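Putative Lipoprotein (Shewanella oneidensis, PDB 3U24) is of unknown function but binds zinc and calcium ions and belongs to the DUF885 family of the peptidase MA clan, which suggests a metallopeptidase-like fold. Local coordinates at residues Ala154-Ala159 / Asn218-Trp223; Gln248-Asp253 / Met258-Leu263; Asp297-Ile302 / Glu499-Arg504; Leu418-Glu423 / Phe551-Leu556. All blocks are in the same frame, centred on the assembly; numbering follows the deposited sequence.

In the fold
The four contacts are strung through a single, mostly helical chain, and none touches another. Contact 1 stands apart in the region of helices 152-162 and 200-234, its centre 35 Å from that of contact 2 and 46-47 Å from those of contacts 3 and 4, and it lies away from the annotated metal sites. Contacts 2 and 4, with centres 25 Å apart, can both be placed against the zinc site of His408, His414 and Glu439: Leu263 is about 12 Å from Glu439 and Leu556 about 9 Å from His414, side chain to side chain. Helix 260-289, whose first residues take part in contact 2, also borders contact 3, where the Glu499 side chain is about 7 Å from a bound zinc.

Contact 1: residues Ala154-Ala159 / Asn218-Trp223; sequences AYYAAA and NEHISW. With EDO (1,2-ethanediol), chain Y.
Tyr156 meets His220 through one corner of its ring, where CD1 sits over the centre of the imidazole face, 3.3 Å from His220 CD2. The rings are centred 4.5 Å apart with planes at 37°, an oblique pairing that is neither a parallel stack nor a T-shape. Tyr156 holds CG beside its backbone N, whereas His220 turns CG anti to its own (chi1 -174°); the side chains thus cross at about a right angle, and a corner of the tyrosine, not its whole face, lies over the imidazole. Tyr155 CD1 lies over the centre of the Tyr156 ring, 3.8 Å above its plane, and bears on its tilt. Ala159 CB adds a contact to His220 CE1 at 4.0 Å.

No hydrogen bond joins the two segments. Bonds from Tyr156 OH to Asn178 and to Val123 N hold the far end of that ring in place, while the bond between His220 ND1 and Arg160 favours one imidazole orientation. An ethanediol, probably from the crystallisation liquor, accepts from Ala154 N through O2 at 3.2 Å and also bonds to Glu150 O. This is a buried helix-helix contact between helix 152-162 and the long helix 200-234, with no strand in the intervening chain.

Contact 2: residues Gln248-Asp253 / Met258-Leu263; sequences QKFAFD and MTAKQL
Phe250 presents one ring face to Ala260 and part of its rim to the chain just before it. Ala260 CB stands over that face, 3.9 Å from the ring centroid and 16° off the normal, a CH-pi contact. The carbonyl oxygen of Met258, a selenomethionine, instead lies in the ring plane at the edge, 3.4 Å from Phe250 CE2, so that it faces the weakly positive aromatic hydrogens. Leu263 crosses Phe250 at about a right angle and brings CD2 to Phe250 CE1 at 4.0 Å. In both residues CB points toward the other segment, and CG opposite the backbone N (chi1 -179° in Phe250) carries the phenyl ring on to Ala260.

The backbone under the ring is fixed by a capping box: Gln262 N donates to Thr259 OG1 at 3.0 Å, and Thr259 N donates to Gln262 OE1 at 2.8 Å with an N-H...O angle of 167°. Glu247 takes the N-H groups of Ala260 and Lys261, further securing the helix start.

Phe250 therefore packs the last turns of helix 243-254 against the beginning of helix 260-289 across a short connection. Tyr480 and Thr476 of helix 459-485 border Ala260 and Leu263, and helix 523-542 adds Tyr525 and Ser526 beside Leu263.

Contact 3: residues Asp297-Ile302 / Glu499-Arg504; sequences DNKIAI and EAFQQR
Lys299 reaches across to Glu499 as a nearly straight chain, and its course can be followed atom by atom. CB passes near the Phe501 ring, 4.3 Å from CE1, while the Lys299 carbonyl O approaches Phe501 CE1 obliquely at 3.7 Å. CG lies anti to the carbonyl carbon (chi1 -77°), and the chain beyond it is extended, carrying the charged end away from its own helix. CE comes within 3.4 Å of Glu499 OE1. NZ then completes a salt bridge, 2.8 Å from Glu499 OE1 on that oxygen's syn side and 3.0 Å from Glu499 OE2, the latter a weak hydrogen bond. Glu499 CB points away from segment 297-302, and the bend at chi2 (-60°) brings the carboxylate back. Its OE1 is also paired with Lys271 and bonded by Gln275, a cluster of donors that probably favours the ionised carboxylate.

One helical turn on from Lys299, Ile302 CG2 lies over one face of Phe501, 4.2 Å from the ring centroid and 21° off its normal. The opposite face is met by the carbonyl oxygen of Glu499, so the ring is held between two groups. Asp297 caps the helix by accepting from Lys299 N at 2.8 Å.

The contact joins the N-terminal turns of helix 298-309 to the loop between helices 489-499 and 504-516. Helix 260-289 borders Ile302 through Met278 and Thr282, while Leu470 of helix 459-485 lies against Phe501.

Contact 4: residues Leu418-Glu423 / Phe551-Leu556; sequences LVYSNE and FHEKFL
Apolar contact dominates where Tyr420 meets Leu556. Tyr420 CB and Leu556 CB touch directly, 3.6 Å apart. Leu556 CD1 lies over one face of the tyrosine ring, 4.1 Å from its centroid and 18° off the normal, in CH-pi geometry; chi1 (-60°, CG anti to the carbonyl carbon) together with chi2 places it there. Further along the ring, Glu553 CG approaches Tyr420 OH at 3.5 Å; the carboxylate plane is turned 27° from that of the ring.

Polar links between the segments are indirect. Tyr420 OH and Glu553 OE2 bond respectively to the backbone oxygen and the hydroxyl of Thr341, so Thr341 probably helps to hold both side chains. A water donates to Glu553 O at 3.0 Å and, weakly, to Glu423 OE1, forming a tenuous bridge.

Within the first segment, Ser421 OG donates to Leu418 O at 2.6 Å. That oxygen also receives Asn422 N, and both donors come from the same face of its carbonyl plane.

Trp441 of helix 435-451 also touches Leu556. The contact packs Tyr420 of helix 414-423 against Glu553 of helix 548-555 and Leu556 after it: helix-helix packing in this DUF885 family protein, beyond the first shell of the His408, His414 and Glu439 zinc site.

Contact 1: residues Ala154-Ala159 / Asn218-Trp223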
# COMPACT_ATOMS: atom_id res chain seq x y z
N ALA A 154 -15.33 -17.24 21.11
CA ALA A 154 -14.18 -18.17 20.90
C ALA A 154 -13.00 -17.48 20.23
O ALA A 154 -11.87 -17.76 20.52
CB ALA A 154 -14.60 -19.36 20.06
N TYR A 155 -13.31 -16.61 19.29
CA TYR A 155 -12.30 -15.85 18.56
C TYR A 155 -11.47 -15.06 19.55
O TYR A 155 -10.29 -15.11 19.48
CB TYR A 155 -12.99 -14.91 17.57
CG TYR A 155 -12.06 -14.05 16.77
CD1 TYR A 155 -11.57 -12.86 17.29
CD2 TYR A 155 -11.65 -14.43 15.51
CE1 TYR A 155 -10.69 -12.05 16.54
CE2 TYR A 155 -10.76 -13.64 14.74
CZ TYR A 155 -10.29 -12.45 15.27
OH TYR A 155 -9.43 -11.65 14.53
N TYR A 156 -12.09 -14.32 20.47
CA TYR A 156 -11.33 -13.50 21.39
C TYR A 156 -10.68 -14.32 22.55
O TYR A 156 -9.60 -13.94 23.02
CB TYR A 156 -12.17 -12.32 21.91
CG TYR A 156 -12.43 -11.23 20.86
CD1 TYR A 156 -11.43 -10.39 20.45
CD2 TYR A 156 -13.69 -11.06 20.29
CE1 TYR A 156 -11.64 -9.42 19.49
CE2 TYR A 156 -13.93 -10.07 19.33
CZ TYR A 156 -12.87 -9.27 18.92
OH TYR A 156 -13.06 -8.27 18.01
N ALA A 157 -11.32 -15.41 22.99
CA ALA A 157 -10.64 -16.39 23.88
C ALA A 157 -9.34 -16.91 23.24
O ALA A 157 -8.32 -17.00 23.92
CB ALA A 157 -11.54 -17.59 24.28
N ALA A 158 -9.39 -17.25 21.94
CA ALA A 158 -8.20 -17.67 21.20
C ALA A 158 -7.12 -16.56 21.18
O ALA A 158 -5.90 -16.80 21.34
CB ALA A 158 -8.56 -18.09 19.75
N ALA A 159 -7.58 -15.33 20.99
CA ALA A 159 -6.69 -14.19 20.95
C ALA A 159 -5.92 -14.12 22.26
O ALA A 159 -4.70 -14.03 22.25
CB ALA A 159 -7.47 -12.90 20.74
N ASN A 218 -16.76 -6.25 24.51
CA ASN A 218 -16.51 -5.38 25.63
C ASN A 218 -15.58 -6.00 26.67
O ASN A 218 -14.72 -5.31 27.18
CB ASN A 218 -17.80 -4.93 26.30
CG ASN A 218 -18.47 -3.79 25.56
OD1 ASN A 218 -19.71 -3.79 25.43
ND2 ASN A 218 -17.70 -2.80 25.10
N GLU A 219 -15.75 -7.29 26.97
CA GLU A 219 -14.84 -7.96 27.90
C GLU A 219 -13.44 -8.06 27.33
O GLU A 219 -12.48 -7.90 28.02
CB GLU A 219 -15.35 -9.36 28.32
CG GLU A 219 -16.61 -9.28 29.20
CD GLU A 219 -17.28 -10.64 29.45
OE1 GLU A 219 -16.92 -11.65 28.78
OE2 GLU A 219 -18.18 -10.67 30.33
N HIS A 220 -13.31 -8.29 26.04
CA HIS A 220 -11.98 -8.27 25.43
C HIS A 220 -11.34 -6.90 25.51
O HIS A 220 -10.16 -6.78 25.77
CB HIS A 220 -12.01 -8.80 24.03
CG HIS A 220 -10.64 -8.94 23.41
ND1 HIS A 220 -9.80 -9.95 23.72
CD2 HIS A 220 -10.00 -8.17 22.47
CE1 HIS A 220 -8.67 -9.79 23.02
NE2 HIS A 220 -8.80 -8.71 22.26
N ILE A 221 -12.11 -5.85 25.29
CA ILE A 221 -11.56 -4.49 25.38
C ILE A 221 -11.10 -4.19 26.81
O ILE A 221 -10.04 -3.57 26.98
CB ILE A 221 -12.57 -3.44 24.96
CG1 ILE A 221 -12.78 -3.58 23.43
CG2 ILE A 221 -12.14 -2.03 25.41
CD1 ILE A 221 -14.12 -3.03 22.96
N SER A 222 -11.84 -4.69 27.82
CA SER A 222 -11.41 -4.52 29.22
C SER A 222 -10.11 -5.26 29.46
O SER A 222 -9.22 -4.78 30.15
CB SER A 222 -12.42 -5.07 30.23
OG SER A 222 -13.64 -4.35 30.11
N TRP A 223 -10.02 -6.45 28.90
CA TRP A 223 -8.78 -7.17 29.04
C TRP A 223 -7.62 -6.42 28.36
O TRP A 223 -6.55 -6.28 28.94
CB TRP A 223 -8.96 -8.56 28.51
CG TRP A 223 -7.73 -9.42 28.59
CD1 TRP A 223 -7.34 -10.23 29.65
CD2 TRP A 223 -6.74 -9.65 27.53
NE1 TRP A 223 -6.22 -10.93 29.32
CE2 TRP A 223 -5.80 -10.61 28.07
CE3 TRP A 223 -6.54 -9.15 26.25
CZ2 TRP A 223 -4.68 -11.03 27.35
CZ3 TRP A 223 -5.45 -9.60 25.51
CH2 TRP A 223 -4.53 -10.53 26.04
C1 EDO Y . -19.64 -20.86 20.26
O1 EDO Y . -20.58 -19.79 20.07
C2 EDO Y . -18.23 -20.45 20.75
O2 EDO Y . -18.00 -19.02 20.82

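Contact 2: residues Gln248-Asp253 / Met258-Leu263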
# COMPACT_ATOMS: atom_id res chain seq x y z
N GLN A 248 14.42 -10.59 6.31
CA GLN A 248 13.57 -11.69 5.84
C GLN A 248 12.25 -11.07 5.38
O GLN A 248 11.75 -11.42 4.29
CB GLN A 248 13.36 -12.81 6.90
CG GLN A 248 14.60 -13.64 7.23
CD GLN A 248 14.57 -14.54 8.53
OE1 GLN A 248 13.78 -14.34 9.47
NE2 GLN A 248 15.48 -15.50 8.58
N LYS A 249 11.67 -10.14 6.16
CA LYS A 249 10.38 -9.54 5.76
C LYS A 249 10.51 -8.76 4.45
O LYS A 249 9.62 -8.80 3.60
CB LYS A 249 9.82 -8.63 6.86
CG LYS A 249 8.38 -8.14 6.61
CD LYS A 249 7.79 -7.53 7.91
CE LYS A 249 6.28 -7.32 7.90
NZ LYS A 249 5.82 -6.40 6.86
N PHE A 250 11.60 -8.02 4.33
CA PHE A 250 11.91 -7.25 3.15
C PHE A 250 12.01 -8.20 1.97
O PHE A 250 11.38 -7.93 0.96
CB PHE A 250 13.20 -6.46 3.37
CG PHE A 250 13.63 -5.60 2.22
CD1 PHE A 250 13.13 -4.33 2.06
CD2 PHE A 250 14.60 -6.05 1.31
CE1 PHE A 250 13.56 -3.53 0.99
CE2 PHE A 250 15.02 -5.27 0.25
CZ PHE A 250 14.47 -4.02 0.07
N ALA A 251 12.70 -9.33 2.09
CA ALA A 251 12.76 -10.28 0.96
C ALA A 251 11.37 -10.80 0.57
O ALA A 251 11.06 -10.82 -0.62
CB ALA A 251 13.71 -11.43 1.23
N PHE A 252 10.51 -11.15 1.54
CA PHE A 252 9.20 -11.71 1.22
C PHE A 252 8.21 -10.67 0.67
O PHE A 252 7.49 -10.96 -0.31
CB PHE A 252 8.52 -12.40 2.44
CG PHE A 252 9.12 -13.71 2.83
CD1 PHE A 252 9.32 -14.72 1.88
CD2 PHE A 252 9.45 -13.97 4.15
CE1 PHE A 252 9.86 -15.93 2.24
CE2 PHE A 252 9.99 -15.18 4.53
CZ PHE A 252 10.21 -16.16 3.56
N ASP A 253 8.18 -9.48 1.26
CA ASP A 253 7.22 -8.45 0.87
C ASP A 253 7.63 -7.74 -0.42
O ASP A 253 6.78 -7.51 -1.28
CB ASP A 253 7.10 -7.38 1.97
CG ASP A 253 6.41 -7.88 3.24
OD1 ASP A 253 5.93 -9.03 3.26
OD2 ASP A 253 6.32 -7.08 4.23
N MSE A 258 18.03 -6.89 -4.13
CA MSE A 258 19.12 -6.50 -3.21
C MSE A 258 18.61 -6.66 -1.76
O MSE A 258 17.40 -6.92 -1.55
CB MSE A 258 19.54 -5.07 -3.49
CG MSE A 258 18.48 -4.04 -3.13
SE MSE A 258 18.91 -2.17 -3.66
CE MSE A 258 17.94 -1.95 -5.36
N THR A 259 19.51 -6.57 -0.79
CA THR A 259 19.09 -6.58 0.63
C THR A 259 18.58 -5.20 1.06
O THR A 259 18.78 -4.20 0.35
CB THR A 259 20.24 -6.93 1.58
OG1 THR A 259 21.20 -5.88 1.50
CG2 THR A 259 20.90 -8.28 1.20
N ALA A 260 18.00 -5.14 2.26
CA ALA A 260 17.47 -3.88 2.80
C ALA A 260 18.65 -2.98 3.11
O ALA A 260 18.60 -1.79 2.87
CB ALA A 260 16.62 -4.13 4.05
N LYS A 261 19.74 -3.57 3.60
CA LYS A 261 20.95 -2.81 3.91
C LYS A 261 21.45 -2.17 2.63
O LYS A 261 21.81 -1.03 2.59
CB LYS A 261 22.01 -3.74 4.49
CG LYS A 261 23.31 -3.05 4.90
CD LYS A 261 24.21 -4.02 5.63
CE LYS A 261 25.28 -3.29 6.43
NZ LYS A 261 26.36 -4.25 6.78
N GLN A 262 21.46 -2.93 1.55
CA GLN A 262 21.89 -2.33 0.29
C GLN A 262 21.00 -1.16 -0.13
O GLN A 262 21.50 -0.13 -0.60
CB GLN A 262 21.95 -3.38 -0.82
CG GLN A 262 23.17 -4.25 -0.82
CD GLN A 262 23.02 -5.32 -1.88
OE1 GLN A 262 22.14 -6.19 -1.79
NE2 GLN A 262 23.83 -5.24 -2.93
N LEU A 263 19.70 -1.32 -0.00
CA LEU A 263 18.80 -0.22 -0.40
C LEU A 263 19.03 1.04 0.49
O LEU A 263 19.00 2.17 0.01
CB LEU A 263 17.35 -0.65 -0.26
CG LEU A 263 16.31 0.35 -0.81
CD1 LEU A 263 16.32 0.41 -2.34
CD2 LEU A 263 14.95 0.02 -0.28

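Contact 3: residues Asp297-Ile302 / Glu499-Arg504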
# COMPACT_ATOMS: atom_id res chain seq x y z
N ASP A 297 23.24 28.62 5.67
CA ASP A 297 22.83 27.23 5.76
C ASP A 297 21.88 26.91 4.58
O ASP A 297 20.72 27.33 4.57
CB ASP A 297 22.18 26.92 7.11
CG ASP A 297 21.79 25.44 7.24
OD1 ASP A 297 21.57 24.76 6.21
OD2 ASP A 297 21.69 24.95 8.38
N ASN A 298 22.40 26.18 3.60
CA ASN A 298 21.65 25.74 2.45
C ASN A 298 20.27 25.21 2.78
O ASN A 298 19.32 25.50 2.08
CB ASN A 298 22.42 24.63 1.71
CG ASN A 298 23.53 25.16 0.80
OD1 ASN A 298 23.59 26.33 0.44
ND2 ASN A 298 24.41 24.24 0.39
N LYS A 299 20.15 24.42 3.84
CA LYS A 299 18.90 23.76 4.16
C LYS A 299 17.80 24.72 4.64
O LYS A 299 16.61 24.46 4.38
CB LYS A 299 19.12 22.62 5.16
CG LYS A 299 19.72 21.37 4.49
CD LYS A 299 19.97 20.21 5.46
CE LYS A 299 20.73 19.07 4.79
NZ LYS A 299 21.39 18.15 5.77
N ILE A 300 18.17 25.80 5.31
CA ILE A 300 17.22 26.85 5.68
C ILE A 300 16.82 27.60 4.41
O ILE A 300 15.64 27.85 4.19
CB ILE A 300 17.81 27.85 6.72
CG1 ILE A 300 18.10 27.17 8.07
CG2 ILE A 300 16.87 29.03 6.96
CD1 ILE A 300 18.54 28.14 9.18
N ALA A 301 17.80 27.97 3.60
CA ALA A 301 17.55 28.58 2.29
C ALA A 301 16.59 27.74 1.43
O ALA A 301 15.60 28.25 0.89
CB ALA A 301 18.86 28.77 1.56
N ILE A 302 16.89 26.45 1.28
CA ILE A 302 16.02 25.57 0.44
C ILE A 302 14.59 25.54 0.99
O ILE A 302 13.64 25.69 0.24
CB ILE A 302 16.59 24.16 0.35
CG1 ILE A 302 17.90 24.17 -0.46
CG2 ILE A 302 15.59 23.19 -0.25
CD1 ILE A 302 18.68 22.88 -0.29
N GLU A 499 15.68 17.13 6.74
CA GLU A 499 16.31 16.53 5.55
C GLU A 499 15.33 16.47 4.40
O GLU A 499 15.72 16.71 3.28
CB GLU A 499 16.89 15.14 5.84
CG GLU A 499 17.92 15.08 6.99
CD GLU A 499 19.16 15.95 6.76
OE1 GLU A 499 19.70 15.96 5.63
OE2 GLU A 499 19.60 16.63 7.70
N ALA A 500 14.06 16.18 4.68
CA ALA A 500 13.00 16.05 3.68
C ALA A 500 12.03 17.22 3.63
O ALA A 500 11.06 17.15 2.90
CB ALA A 500 12.20 14.77 3.92
N PHE A 501 12.25 18.25 4.45
CA PHE A 501 11.48 19.49 4.39
C PHE A 501 9.97 19.30 4.56
O PHE A 501 9.18 20.03 3.98
CB PHE A 501 11.81 20.26 3.09
CG PHE A 501 13.28 20.33 2.82
CD1 PHE A 501 14.11 21.03 3.67
CD2 PHE A 501 13.84 19.62 1.78
CE1 PHE A 501 15.48 21.07 3.46
CE2 PHE A 501 15.21 19.65 1.57
CZ PHE A 501 16.03 20.37 2.41
N GLN A 502 9.59 18.33 5.39
CA GLN A 502 8.18 18.13 5.74
C GLN A 502 7.70 18.90 6.99
O GLN A 502 8.50 19.35 7.83
CB GLN A 502 7.90 16.63 5.91
CG GLN A 502 7.84 15.93 4.56
CD GLN A 502 7.80 14.45 4.66
OE1 GLN A 502 7.32 13.86 5.62
NE2 GLN A 502 8.31 13.82 3.63
N GLN A 503 6.39 19.03 7.08
CA GLN A 503 5.71 19.65 8.21
C GLN A 503 5.68 18.69 9.39
O GLN A 503 5.77 17.45 9.26
CB GLN A 503 4.25 19.95 7.86
CG GLN A 503 4.03 20.92 6.73
CD GLN A 503 4.33 22.33 7.15
OE1 GLN A 503 5.22 22.98 6.59
NE2 GLN A 503 3.59 22.84 8.19
N ARG A 504 5.43 19.28 10.54
CA ARG A 504 5.39 18.57 11.79
C ARG A 504 4.40 17.40 11.79
O ARG A 504 4.74 16.29 12.18
CB ARG A 504 4.99 19.56 12.87
CG ARG A 504 4.91 18.96 14.25
CD ARG A 504 6.29 18.64 14.79
NE ARG A 504 6.19 17.61 15.82
CZ ARG A 504 7.12 17.35 16.73
NH1 ARG A 504 8.25 18.04 16.76
NH2 ARG A 504 6.88 16.37 17.62

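Contact 4: residues Leu418-Glu423 / Phe551-Leu556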
# COMPACT_ATOMS: atom_id res chain seq x y z
N LEU A 418 -1.88 0.12 -14.98
CA LEU A 418 -3.03 -0.77 -14.79
C LEU A 418 -3.60 -1.22 -16.14
O LEU A 418 -3.92 -2.37 -16.31
CB LEU A 418 -4.14 -0.09 -13.97
CG LEU A 418 -5.55 -0.74 -13.89
CD1 LEU A 418 -5.52 -2.03 -13.07
CD2 LEU A 418 -6.53 0.25 -13.25
N VAL A 419 -3.78 -0.30 -17.07
CA VAL A 419 -4.24 -0.66 -18.41
C VAL A 419 -3.29 -1.69 -19.04
O VAL A 419 -3.73 -2.72 -19.56
CB VAL A 419 -4.39 0.56 -19.34
CG1 VAL A 419 -4.69 0.09 -20.78
CG2 VAL A 419 -5.48 1.47 -18.81
N TYR A 420 -1.98 -1.45 -18.97
CA TYR A 420 -1.05 -2.40 -19.54
C TYR A 420 -1.18 -3.76 -18.86
O TYR A 420 -1.24 -4.77 -19.55
CB TYR A 420 0.39 -1.89 -19.57
CG TYR A 420 0.70 -1.08 -20.83
CD1 TYR A 420 0.33 0.23 -20.93
CD2 TYR A 420 1.35 -1.64 -21.91
CE1 TYR A 420 0.59 0.96 -22.06
CE2 TYR A 420 1.60 -0.93 -23.08
CZ TYR A 420 1.23 0.38 -23.15
OH TYR A 420 1.50 1.15 -24.25
N SER A 421 -1.35 -3.79 -17.53
CA SER A 421 -1.51 -5.06 -16.82
C SER A 421 -2.83 -5.76 -17.13
O SER A 421 -2.95 -6.94 -16.89
CB SER A 421 -1.47 -4.88 -15.30
OG SER A 421 -2.63 -4.19 -14.91
N ASN A 422 -3.83 -5.04 -17.62
CA ASN A 422 -5.02 -5.70 -18.10
C ASN A 422 -4.81 -6.40 -19.49
O ASN A 422 -5.65 -7.19 -19.84
CB ASN A 422 -6.24 -4.74 -18.09
CG ASN A 422 -6.74 -4.41 -16.69
OD1 ASN A 422 -7.32 -3.34 -16.46
ND2 ASN A 422 -6.55 -5.32 -15.75
N GLU A 423 -3.71 -6.15 -20.22
CA GLU A 423 -3.38 -6.83 -21.51
C GLU A 423 -3.24 -8.35 -21.21
O GLU A 423 -3.92 -9.16 -21.86
CB GLU A 423 -2.12 -6.23 -22.35
CG GLU A 423 -2.25 -4.83 -23.13
CD GLU A 423 -1.23 -4.47 -24.35
OE1 GLU A 423 -0.23 -5.17 -24.74
OE2 GLU A 423 -1.46 -3.42 -25.05
N PHE A 551 11.13 -0.09 -24.56
CA PHE A 551 11.49 -0.52 -23.21
C PHE A 551 10.27 -0.48 -22.28
O PHE A 551 9.94 -1.46 -21.61
CB PHE A 551 12.64 0.31 -22.64
CG PHE A 551 12.92 0.02 -21.19
CD1 PHE A 551 13.66 -1.07 -20.82
CD2 PHE A 551 12.44 0.85 -20.20
CE1 PHE A 551 13.92 -1.33 -19.49
CE2 PHE A 551 12.69 0.60 -18.86
CZ PHE A 551 13.45 -0.50 -18.53
N HIS A 552 9.59 0.65 -22.29
CA HIS A 552 8.43 0.86 -21.43
C HIS A 552 7.36 -0.15 -21.68
O HIS A 552 6.83 -0.72 -20.73
CB HIS A 552 7.87 2.28 -21.57
CG HIS A 552 8.72 3.36 -20.92
ND1 HIS A 552 8.70 4.65 -21.33
CD2 HIS A 552 9.64 3.30 -19.86
CE1 HIS A 552 9.58 5.38 -20.59
NE2 HIS A 552 10.14 4.55 -19.67
N GLU A 553 7.02 -0.37 -22.94
CA GLU A 553 5.90 -1.26 -23.27
C GLU A 553 6.20 -2.72 -22.93
O GLU A 553 5.34 -3.47 -22.47
CB GLU A 553 5.51 -1.11 -24.74
CG GLU A 553 4.82 0.24 -24.99
CD GLU A 553 4.60 0.60 -26.44
OE1 GLU A 553 4.74 -0.28 -27.33
OE2 GLU A 553 4.27 1.77 -26.72
N LYS A 554 7.44 -3.11 -23.13
CA LYS A 554 7.82 -4.47 -22.79
C LYS A 554 7.83 -4.62 -21.26
O LYS A 554 7.33 -5.63 -20.72
CB LYS A 554 9.18 -4.80 -23.38
CG LYS A 554 9.67 -6.21 -23.08
CD LYS A 554 9.02 -7.26 -23.96
CE LYS A 554 9.82 -8.57 -23.94
NZ LYS A 554 8.87 -9.74 -24.00
N PHE A 555 8.39 -3.62 -20.56
CA PHE A 555 8.36 -3.62 -19.08
C PHE A 555 6.96 -3.77 -18.53
O PHE A 555 6.75 -4.56 -17.61
CB PHE A 555 9.03 -2.39 -18.49
CG PHE A 555 9.11 -2.41 -16.99
CD1 PHE A 555 10.15 -3.03 -16.37
CD2 PHE A 555 8.13 -1.84 -16.23
CE1 PHE A 555 10.25 -3.07 -15.00
CE2 PHE A 555 8.22 -1.84 -14.84
CZ PHE A 555 9.26 -2.50 -14.24
N LEU A 556 6.01 -3.04 -19.10
CA LEU A 556 4.66 -3.05 -18.58
C LEU A 556 3.86 -4.28 -19.00
O LEU A 556 2.75 -4.46 -18.53
CB LEU A 556 3.91 -1.79 -19.00
CG LEU A 556 4.48 -0.46 -18.53
CD1 LEU A 556 3.93 0.69 -19.34
CD2 LEU A 556 4.24 -0.29 -17.03
O HOH W 1 2.95 -4.31 -24.13